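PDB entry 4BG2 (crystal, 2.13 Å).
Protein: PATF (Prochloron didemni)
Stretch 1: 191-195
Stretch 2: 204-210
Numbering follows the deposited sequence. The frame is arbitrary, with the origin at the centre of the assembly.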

# COMPACT_ATOMS: atom_id res chain seq x y z
N GLY A 191 10.21 -2.73 -0.51
CA GLY A 191 9.39 -2.91 -1.70
C GLY A 191 10.13 -2.64 -2.98
O GLY A 191 9.94 -1.60 -3.59
N PRO A 192 11.02 -3.56 -3.38
CA PRO A 192 11.57 -3.45 -4.71
C PRO A 192 10.49 -3.59 -5.78
O PRO A 192 9.55 -4.37 -5.63
N CYS A 193 10.63 -2.80 -6.85
CA CYS A 193 9.69 -2.81 -7.96
C CYS A 193 10.42 -2.90 -9.30
O CYS A 193 11.58 -2.51 -9.41
N ALA A 194 9.71 -3.42 -10.31
CA ALA A 194 10.21 -3.46 -11.70
C ALA A 194 9.10 -3.05 -12.67
O ALA A 194 7.96 -3.43 -12.48
N PRO A 195 9.45 -2.33 -13.75
CA PRO A 195 8.44 -1.84 -14.72
C PRO A 195 7.74 -2.95 -15.52
O PRO A 195 8.39 -3.97 -15.81
N LYS A 204 15.80 1.40 -11.92
CA LYS A 204 15.35 0.34 -11.03
C LYS A 204 14.53 -0.76 -11.73
O LYS A 204 13.73 -0.48 -12.62
N GLY A 205 14.77 -2.00 -11.32
CA GLY A 205 13.92 -3.12 -11.73
C GLY A 205 14.68 -4.34 -12.21
O GLY A 205 14.21 -5.47 -12.06
N LYS A 206 15.84 -4.12 -12.79
CA LYS A 206 16.57 -5.21 -13.43
C LYS A 206 17.08 -6.23 -12.43
O LYS A 206 17.12 -7.42 -12.76
N HIS A 207 17.44 -5.81 -11.21
CA HIS A 207 17.83 -6.78 -10.18
C HIS A 207 16.64 -7.63 -9.74
O HIS A 207 16.78 -8.85 -9.56
N LEU A 208 15.48 -7.01 -9.59
CA LEU A 208 14.26 -7.73 -9.23
C LEU A 208 13.82 -8.68 -10.36
O LEU A 208 13.40 -9.80 -10.09
N GLU A 209 13.87 -8.21 -11.60
CA GLU A 209 13.56 -9.05 -12.76
C GLU A 209 14.42 -10.30 -12.78
O GLU A 209 13.91 -11.41 -12.92
N GLN A 210 15.73 -10.09 -12.61
CA GLN A 210 16.69 -11.21 -12.62
C GLN A 210 16.42 -12.17 -11.48
O GLN A 210 16.47 -13.38 -11.68

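A strand segment (191-194) packs against the first turn of a helix in a small van der Waals contact of apolar side chains and backbone, with no hydrogen bond between the two stretches and one CA-H...O contact. The strand, 191-194, and the helix, 206-210, run almost at right angles (89°), with axes 7.1 Å apart at closest approach, and together the stretches bury 297 Å². The backbones come nearest where the CA atoms of Ala-194 and Gly-205 lie 3.7 Å apart.

Leu-208 gives the largest covered area. Its CA-to-CB bond points toward the strand, and with chi1 t and chi2 p its CD2 methyl rests along the strand backbone: Leu-208 CD2 is 3.4 Å from Pro-192 O, 3.7 Å from Cys-193 C and 3.8 Å from Ala-194 N. Strand side chains alternate, so Pro-192 and Ala-194 both point toward the helix, and the same methyl meets them both, with Leu-208 CD2 4.3 Å from Pro-192 CB and 4.2 Å from Ala-194 CB. The proline ring is C-gamma endo. Cys-193, chi1 m, points away and takes part through its backbone.

Ala-194 lies close to the helix start, its single methyl directed toward it. Ala-194 CB lies 3.6 Å from Gly-205 O and 3.9 Å from Glu-209 CG. That carbonyl is already engaged within the helical turn, Gly-205 O accepting a hydrogen bond from Glu-209 N (N to O 2.8 Å).

Gly-205, at the N-cap position, lets the chain come this close. Gly-205 CA approaches Cys-193 O at 3.4 Å in the CA-H...O contact. An ideal CB on Gly-205 would point toward the strand and clash with Pro-195 CD at 2.6 Å, while crowding Ala-194 CA at 3.1 Å; the backbone angles, 132/-31, by themselves call for glycine.

At the exposed margin, the CA-to-CB bond of Pro-195 points sideways, and its C-gamma endo ring places Pro-195 CD 3.7 Å from Lys-204 O and 3.9 Å from Glu-209 OE2. Glu-209 (chi1 m, chi2 t) also leaves its CA sideways, but its end comes nearer the strand stretch; the carboxylate finds no hydrogen-bonding partner there, so its approach to the proline is a van der Waals contact. Lys-204, chi1 m and then extended, carries its end away, and its NZ is hydrogen-bonded elsewhere in the structure. Lys-206 points away, while His-207 and Gln-210 are out of reach.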

# COMPACT_ATOMS: atom_id res chain seq x y z
CB PRO A 192 12.57 -4.61 -4.77
CG PRO A 192 12.05 -5.59 -3.81
CD PRO A 192 11.53 -4.73 -2.67
CB CYS A 193 8.88 -1.53 -7.96
SG CYS A 193 7.81 -1.39 -6.53
CB ALA A 194 10.71 -4.85 -12.04
CB PRO A 195 9.26 -0.96 -15.66
CG PRO A 195 10.61 -1.60 -15.67
CD PRO A 195 10.83 -2.10 -14.25
CB LYS A 204 14.55 0.92 -9.86
CG LYS A 204 15.43 1.74 -8.94
CD LYS A 204 14.69 2.30 -7.74
CE LYS A 204 15.64 3.23 -6.98
NZ LYS A 204 14.87 4.13 -6.11
CB LYS A 206 17.69 -4.65 -14.33
CG LYS A 206 17.12 -3.88 -15.51
CD LYS A 206 18.02 -3.84 -16.72
CE LYS A 206 17.36 -3.05 -17.83
NZ LYS A 206 18.33 -2.70 -18.91
CB HIS A 207 18.47 -6.12 -8.97
CG HIS A 207 19.72 -5.36 -9.28
ND1 HIS A 207 20.90 -5.97 -9.62
CD2 HIS A 207 19.98 -4.03 -9.26
CE1 HIS A 207 21.83 -5.06 -9.84
NE2 HIS A 207 21.30 -3.87 -9.59
CB LEU A 208 13.12 -6.77 -8.86
CG LEU A 208 11.76 -7.44 -8.53
CD1 LEU A 208 11.87 -8.47 -7.42
CD2 LEU A 208 10.71 -6.41 -8.15
CB GLU A 209 13.79 -8.29 -14.08
CG GLU A 209 12.71 -7.28 -14.42
CD GLU A 209 13.07 -6.39 -15.61
OE1 GLU A 209 13.92 -6.80 -16.45
OE2 GLU A 209 12.50 -5.28 -15.69
CB GLN A 210 18.16 -10.75 -12.55
CG GLN A 210 18.81 -10.59 -13.90
CD GLN A 210 18.61 -11.78 -14.84
OE1 GLN A 210 18.99 -12.92 -14.54
NE2 GLN A 210 18.01 -11.50 -16.00